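Local coordinates for chitosanase (PDB 6X2Q), which probably hydrolyses chitosan as a family 46 glycoside hydrolase, and holds glucosamine units of chitotetraose in its substrate cleft, at residues A[23-28]-A[41-46]; A[116-121]-A[143-148]. All coordinates share one frame; numbering follows the deposited sequence.

Contact 1: A[23-28]-A[41-46]; sequences PELQYG and AGRAGF. With GCS (2-amino-2-deoxy-beta-D-glucopyranose), chain C.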
loop_
_atom_site.group_PDB
_atom_site.type_symbol
_atom_site.label_atom_id
_atom_site.label_comp_id
_atom_site.label_asym_id
_atom_site.label_seq_id
_atom_site.Cartn_x
_atom_site.Cartn_y
_atom_site.Cartn_z
ATOM N N PRO A 23 -0.430 14.185 4.019
ATOM C CA PRO A 23 -0.899 13.956 2.647
ATOM C C PRO A 23 0.206 14.048 1.602
ATOM O O PRO A 23 -0.040 13.675 0.451
ATOM C CB PRO A 23 -1.944 15.057 2.451
ATOM C CG PRO A 23 -1.429 16.179 3.297
ATOM C CD PRO A 23 -0.741 15.546 4.485
ATOM N N GLU A 24 1.395 14.481 1.987
ATOM C CA GLU A 24 2.539 14.548 1.042
ATOM C C GLU A 24 3.149 13.156 0.857
ATOM O O GLU A 24 3.560 12.570 1.829
ATOM C CB GLU A 24 3.586 15.564 1.490
ATOM N N LEU A 25 3.166 12.659 -0.368
ATOM C CA LEU A 25 3.783 11.368 -0.642
ATOM C C LEU A 25 5.241 11.369 -0.180
ATOM O O LEU A 25 5.994 12.309 -0.453
ATOM C CB LEU A 25 3.679 11.051 -2.140
ATOM C CG LEU A 25 2.348 10.558 -2.734
ATOM C CD1 LEU A 25 1.793 9.385 -1.940
ATOM C CD2 LEU A 25 1.315 11.667 -2.806
ATOM N N GLN A 26 5.642 10.318 0.536
ATOM C CA GLN A 26 6.983 10.263 1.130
ATOM C C GLN A 26 7.915 9.483 0.200
ATOM O O GLN A 26 8.266 8.328 0.437
ATOM C CB GLN A 26 6.924 9.656 2.531
ATOM C CG GLN A 26 6.121 10.478 3.540
ATOM C CD GLN A 26 6.606 11.909 3.641
ATOM O OE1 GLN A 26 7.666 12.183 4.207
ATOM N NE2 GLN A 26 5.837 12.834 3.071
ATOM N N TYR A 27 8.309 10.134 -0.896
ATOM C CA TYR A 27 9.231 9.498 -1.833
ATOM C C TYR A 27 10.583 9.230 -1.177
ATOM O O TYR A 27 11.216 8.202 -1.442
ATOM C CB TYR A 27 9.416 10.379 -3.071
ATOM C CG TYR A 27 8.243 10.418 -4.045
ATOM C CD1 TYR A 27 8.122 9.470 -5.060
ATOM C CD2 TYR A 27 7.278 11.419 -3.962
ATOM C CE1 TYR A 27 7.055 9.498 -5.949
ATOM C CE2 TYR A 27 6.205 11.463 -4.841
ATOM C CZ TYR A 27 6.100 10.498 -5.845
ATOM O OH TYR A 27 5.037 10.534 -6.746
ATOM N N GLY A 28 11.051 10.154 -0.325
ATOM C CA GLY A 28 12.358 10.076 0.297
ATOM C C GLY A 28 12.429 9.291 1.594
ATOM O O GLY A 28 13.491 9.234 2.227
ATOM N N ALA A 41 10.863 1.716 2.179
ATOM C CA ALA A 41 11.187 2.991 1.545
ATOM C C ALA A 41 10.129 3.400 0.527
ATOM O O ALA A 41 9.427 2.559 -0.050
ATOM C CB ALA A 41 12.564 2.942 0.854
ATOM N N GLY A 42 10.038 4.713 0.307
ATOM C CA GLY A 42 9.293 5.257 -0.810
ATOM C C GLY A 42 7.840 5.539 -0.501
ATOM O O GLY A 42 7.347 5.389 0.619
ATOM N N ARG A 43 7.136 5.956 -1.549
ATOM C CA ARG A 43 5.753 6.383 -1.400
ATOM C C ARG A 43 4.819 5.218 -1.128
ATOM O O ARG A 43 3.733 5.428 -0.584
ATOM C CB ARG A 43 5.298 7.123 -2.656
ATOM C CG ARG A 43 5.498 6.319 -3.924
ATOM C CD ARG A 43 4.757 6.950 -5.100
ATOM N NE ARG A 43 3.318 6.886 -4.900
ATOM C CZ ARG A 43 2.424 7.196 -5.822
ATOM N NH1 ARG A 43 2.832 7.601 -7.020
ATOM N NH2 ARG A 43 1.122 7.099 -5.538
ATOM N N ALA A 44 5.207 4.001 -1.506
ATOM C CA ALA A 44 4.386 2.824 -1.256
ATOM C C ALA A 44 5.040 1.850 -0.285
ATOM O O ALA A 44 4.583 0.708 -0.165
ATOM C CB ALA A 44 4.070 2.105 -2.566
ATOM N N GLY A 45 6.097 2.255 0.401
ATOM C CA GLY A 45 6.729 1.343 1.334
ATOM C C GLY A 45 7.368 0.160 0.631
ATOM O O GLY A 45 7.125 -0.999 0.999
ATOM N N PHE A 46 8.151 0.434 -0.414
ATOM C CA PHE A 46 8.950 -0.625 -1.006
ATOM C C PHE A 46 9.923 -1.156 0.049
ATOM O O PHE A 46 10.317 -0.444 0.976
ATOM C CB PHE A 46 9.705 -0.119 -2.246
ATOM C CG PHE A 46 8.884 0.772 -3.156
ATOM C CD1 PHE A 46 7.954 0.229 -4.040
ATOM C CD2 PHE A 46 9.065 2.153 -3.145
ATOM C CE1 PHE A 46 7.206 1.053 -4.893
ATOM C CE2 PHE A 46 8.321 2.997 -3.992
ATOM C CZ PHE A 46 7.399 2.447 -4.877
HETATM C C1 GCS C . 5.289 -1.661 5.937
HETATM C C2 GCS C . 4.284 -2.852 6.401
HETATM C C3 GCS C . 4.074 -3.602 4.993
HETATM C C4 GCS C . 3.903 -2.731 3.701
HETATM C C5 GCS C . 4.522 -1.346 3.449
HETATM C C6 GCS C . 3.655 -0.680 2.808
HETATM N N2 GCS C . 4.756 -3.647 7.385
HETATM O O1 GCS C . 5.347 -0.918 7.086
HETATM O O3 GCS C . 2.747 -4.139 5.178
HETATM O O5 GCS C . 4.895 -0.934 4.827
HETATM O O6 GCS C . 3.856 0.733 2.980
#
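The side chain of Arg43 runs alongside that of Tyr27, and this pair shares the tight part of the contact with the backbones beside it. Arg43 CD touches Tyr27 CE1 at 3.5 Å, and Arg43 CB lies over one face of the ring. With Arg43 CG between the backbone N and the carbonyl carbon (chi1 55°), the aliphatic stem lies beside the tyrosine; the bend at chi3 then swings the guanidinium off, 69° from the ring plane. Arginine suits the place because it offers both a greasy stem and a charged end: NH1 makes a salt bridge to Asp111 OD1, the same oxygen that the Tyr27 hydroxyl binds. Closest of all, Gln26 O comes within 3.0 Å of Gly42 C without bonding to Arg43 N, which is held instead by Gln110 OE1. Gly42 opens a type I turn to Gly45. Its CA approaches Tyr27 O at 3.6 Å in a nearly straight CA-H...O contact (169° at the hydrogen), adding to the bond that oxygen accepts from Trp97 NE1; a CB here would strike the Phe46 ring, and phi is positive. The Leu25 and Gln26 side chains form the looser side. Leu25 CD1 comes no nearer than 4.2 Å to Arg43 NE, although its CG lies over a guanidinium face. Gln26 turns its amide away, and NE2 donates to Glu24 O at 2.6 Å. On the substrate side, Ala44 O accepts a weak hydrogen bond from O6 of the chain C glucosamine. The contact joins the loop between helix 5-20 and strand 30-32 to the hairpin turn between strands 39-41 and 46-47, beside helix 104-129.

Contact 2: A[116-121]-A[143-148]; sequences ELYFQP and AIIQHG. With GCS (2-amino-2-deoxy-beta-D-glucopyranose), chain B; GCS (2-amino-2-deoxy-beta-D-glucopyranose), chain C; GCS (2-amino-2-deoxy-beta-D-glucopyranose), chain D.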
loop_
_atom_site.group_PDB
_atom_site.type_symbol
_atom_site.label_atom_id
_atom_site.label_comp_id
_atom_site.label_asym_id
_atom_site.label_seq_id
_atom_site.Cartn_x
_atom_site.Cartn_y
_atom_site.Cartn_z
ATOM N N GLU A 116 2.258 -0.333 -11.591
ATOM C CA GLU A 116 2.364 -1.706 -12.077
ATOM C C GLU A 116 2.062 -2.729 -10.981
ATOM O O GLU A 116 1.375 -3.726 -11.234
ATOM C CB GLU A 116 3.759 -1.960 -12.661
ATOM C CG GLU A 116 3.891 -3.321 -13.368
ATOM C CD GLU A 116 5.250 -4.033 -13.163
ATOM O OE1 GLU A 116 5.621 -4.850 -14.040
ATOM O OE2 GLU A 116 5.930 -3.807 -12.131
ATOM N N LEU A 117 2.596 -2.537 -9.771
ATOM C CA LEU A 117 2.406 -3.583 -8.769
ATOM C C LEU A 117 1.094 -3.441 -7.996
ATOM O O LEU A 117 0.488 -4.450 -7.616
ATOM C CB LEU A 117 3.575 -3.601 -7.775
ATOM C CG LEU A 117 4.966 -4.019 -8.264
ATOM C CD1 LEU A 117 5.926 -4.011 -7.099
ATOM C CD2 LEU A 117 4.970 -5.395 -8.948
ATOM N N TYR A 118 0.636 -2.219 -7.742
ATOM C CA TYR A 118 -0.425 -2.028 -6.757
ATOM C C TYR A 118 -1.699 -1.444 -7.347
ATOM O O TYR A 118 -2.769 -2.045 -7.191
ATOM C CB TYR A 118 0.100 -1.158 -5.602
ATOM C CG TYR A 118 1.271 -1.847 -4.941
ATOM C CD1 TYR A 118 1.157 -3.161 -4.490
ATOM C CD2 TYR A 118 2.507 -1.220 -4.831
ATOM C CE1 TYR A 118 2.226 -3.815 -3.932
ATOM C CE2 TYR A 118 3.587 -1.873 -4.256
ATOM C CZ TYR A 118 3.435 -3.168 -3.814
ATOM O OH TYR A 118 4.496 -3.823 -3.266
ATOM N N PHE A 119 -1.626 -0.298 -8.033
ATOM C CA PHE A 119 -2.859 0.361 -8.453
ATOM C C PHE A 119 -3.569 -0.437 -9.537
ATOM O O PHE A 119 -4.768 -0.725 -9.426
ATOM C CB PHE A 119 -2.587 1.783 -8.937
ATOM C CG PHE A 119 -3.840 2.524 -9.329
ATOM C CD1 PHE A 119 -4.730 2.961 -8.360
ATOM C CD2 PHE A 119 -4.151 2.744 -10.671
ATOM C CE1 PHE A 119 -5.896 3.626 -8.718
ATOM C CE2 PHE A 119 -5.321 3.409 -11.033
ATOM C CZ PHE A 119 -6.191 3.847 -10.050
ATOM N N GLN A 120 -2.857 -0.802 -10.598
ATOM C CA GLN A 120 -3.535 -1.502 -11.684
ATOM C C GLN A 120 -4.001 -2.881 -11.235
ATOM O O GLN A 120 -5.170 -3.223 -11.478
ATOM C CB GLN A 120 -2.642 -1.545 -12.936
ATOM C CG GLN A 120 -2.348 -0.175 -13.582
ATOM C CD GLN A 120 -3.593 0.526 -14.161
ATOM O OE1 GLN A 120 -4.585 -0.120 -14.520
ATOM N NE2 GLN A 120 -3.538 1.862 -14.248
ATOM N N PRO A 121 -3.190 -3.697 -10.561
ATOM C CA PRO A 121 -3.755 -4.954 -10.042
ATOM C C PRO A 121 -4.946 -4.754 -9.111
ATOM O O PRO A 121 -5.893 -5.548 -9.168
ATOM C CB PRO A 121 -2.561 -5.604 -9.331
ATOM C CG PRO A 121 -1.387 -5.100 -10.086
ATOM C CD PRO A 121 -1.723 -3.668 -10.416
ATOM N N ALA A 143 -5.340 -1.772 0.786
ATOM C CA ALA A 143 -5.010 -3.119 1.245
ATOM C C ALA A 143 -3.912 -3.750 0.391
ATOM O O ALA A 143 -3.031 -4.447 0.915
ATOM C CB ALA A 143 -6.267 -4.004 1.262
ATOM N N ILE A 144 -3.934 -3.531 -0.926
ATOM C CA ILE A 144 -2.877 -4.158 -1.720
ATOM C C ILE A 144 -1.516 -3.574 -1.347
ATOM O O ILE A 144 -0.508 -4.283 -1.364
ATOM C CB ILE A 144 -3.161 -4.047 -3.238
ATOM C CG1 ILE A 144 -2.564 -5.252 -3.980
ATOM C CG2 ILE A 144 -2.611 -2.764 -3.818
ATOM C CD1 ILE A 144 -2.921 -5.324 -5.444
ATOM N N ILE A 145 -1.472 -2.308 -0.936
ATOM C CA ILE A 145 -0.191 -1.676 -0.638
ATOM C C ILE A 145 0.415 -2.241 0.642
ATOM O O ILE A 145 1.622 -2.517 0.706
ATOM C CB ILE A 145 -0.364 -0.152 -0.558
ATOM C CG1 ILE A 145 -0.431 0.436 -1.973
ATOM C CG2 ILE A 145 0.781 0.484 0.264
ATOM C CD1 ILE A 145 -0.986 1.820 -2.009
ATOM N N GLN A 146 -0.414 -2.423 1.680
ATOM C CA GLN A 146 0.054 -2.890 2.978
ATOM C C GLN A 146 0.185 -4.410 3.014
ATOM O O GLN A 146 1.132 -4.934 3.597
ATOM C CB GLN A 146 -0.899 -2.399 4.079
ATOM C CG GLN A 146 -0.537 -2.876 5.490
ATOM C CD GLN A 146 -1.367 -2.233 6.597
ATOM O OE1 GLN A 146 -2.577 -2.044 6.473
ATOM N NE2 GLN A 146 -0.709 -1.920 7.702
ATOM N N HIS A 147 -0.749 -5.140 2.401
ATOM C CA HIS A 147 -0.772 -6.598 2.490
ATOM C C HIS A 147 -0.087 -7.297 1.328
ATOM O O HIS A 147 0.218 -8.492 1.444
ATOM C CB HIS A 147 -2.222 -7.109 2.558
ATOM C CG HIS A 147 -3.001 -6.568 3.714
ATOM N ND1 HIS A 147 -3.326 -7.333 4.815
ATOM C CD2 HIS A 147 -3.516 -5.335 3.945
ATOM C CE1 HIS A 147 -4.013 -6.595 5.669
ATOM N NE2 HIS A 147 -4.141 -5.381 5.168
ATOM N N GLY A 148 0.108 -6.607 0.202
ATOM C CA GLY A 148 0.707 -7.210 -0.976
ATOM C C GLY A 148 -0.273 -8.077 -1.738
ATOM O O GLY A 148 -1.391 -8.314 -1.264
HETATM C C1 GCS B . 4.484 -4.428 1.663
HETATM C C2 GCS B . 5.409 -4.718 0.498
HETATM C C3 GCS B . 4.759 -5.728 -0.403
HETATM C C4 GCS B . 4.457 -7.025 0.331
HETATM C C5 GCS B . 3.861 -6.600 1.677
HETATM C C6 GCS B . 3.592 -7.693 2.673
HETATM N N2 GCS B . 5.830 -3.570 -0.218
HETATM O O1 GCS B . 4.930 -3.496 2.646
HETATM O O3 GCS B . 5.655 -5.966 -1.412
HETATM O O4 GCS B . 4.089 -7.869 -0.394
HETATM O O5 GCS B . 4.607 -5.614 2.344
HETATM O O6 GCS B . 4.583 -8.665 2.698
HETATM C C1 GCS C . 5.289 -1.661 5.937
HETATM C C2 GCS C . 4.284 -2.852 6.401
HETATM C C3 GCS C . 4.074 -3.602 4.993
HETATM C C4 GCS C . 3.903 -2.731 3.701
HETATM C C5 GCS C . 4.522 -1.346 3.449
HETATM C C6 GCS C . 3.655 -0.680 2.808
HETATM N N2 GCS C . 4.756 -3.647 7.385
HETATM O O1 GCS C . 5.347 -0.918 7.086
HETATM O O3 GCS C . 2.747 -4.139 5.178
HETATM O O5 GCS C . 4.895 -0.934 4.827
HETATM O O6 GCS C . 3.856 0.733 2.980
HETATM C C1 GCS D . 4.373 -8.501 -1.642
HETATM C C2 GCS D . 3.867 -9.891 -1.823
HETATM C C3 GCS D . 4.507 -10.492 -3.041
HETATM C C4 GCS D . 4.128 -9.766 -4.312
HETATM C C5 GCS D . 4.281 -8.278 -3.992
HETATM C C6 GCS D . 3.641 -7.389 -5.011
HETATM N N2 GCS D . 4.245 -10.677 -0.726
HETATM O O3 GCS D . 4.086 -11.808 -3.105
HETATM O O4 GCS D . 4.368 -10.373 -5.352
HETATM O O5 GCS D . 3.804 -7.850 -2.739
HETATM O O6 GCS D . 2.271 -7.450 -4.847
#
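Ile144 and Tyr118 join two helices of the lysozyme-like fold of family 46, 104-129 and 134-147, whose segments run roughly antiparallel (149°) with axes 9.1 Å apart. Ile144 is the main bump. Its two arms straddle the Tyr118 carbonyl, CG2 lying 3.5 Å and CD1 3.7 Å from Tyr118 O. Ile144 CG2 also meets Tyr118 CB at 3.6 Å, while CD1 alone reaches on to Pro121 CB at 3.9 Å. Beta-branching suits this hollow, walled by the carbonyl and by residues 118 and 121. Pro121 offers a compact apolar surface and, lacking an N-H, makes no bond to the preceding turn, where the helix kinks. Ile145 flanks the tyrosine on another side: its chain crosses that of Tyr118 at about a right angle, with Ile145 CG1 at 4.0 Å from Tyr118 CB. With CG anti to its carbonyl carbon (chi1 -60°), Tyr118 carries its ring out to the sugars, and Leu117 CB lies over one face of it. The hydroxyl is hydrogen-bonded to Asp52. Glycine fits at 148, where phi is positive and a CB would collide with O4 of the chain B sugar. Tyr118 OH lies 3.1 Å from O3 of the same sugar, an atom at the ring's edge.

How the contacts relate
Along the chain the two contacts come in series: contact 1 closes at residue 46, well before contact 2 opens at 116. Their centres lie about 14 Å apart, and they touch directly where Ala44 O packs against Ile145 CG2 at 3.8 Å. Helix 104-129 serves both, backing contact 1 with Gln110, Asp111 and Val114 and forming one side of contact 2. Contact 1 lies between the turn joining strands 39-41 and 46-47 of the three-stranded sheet and the loop leading into strand 30-32, whereas contact 2 is wholly helical apart from the residue after helix 134-147. The chain C glucosamine touches both. A loop-and-hairpin region and a helical pair therefore contribute together to one oligosaccharide site.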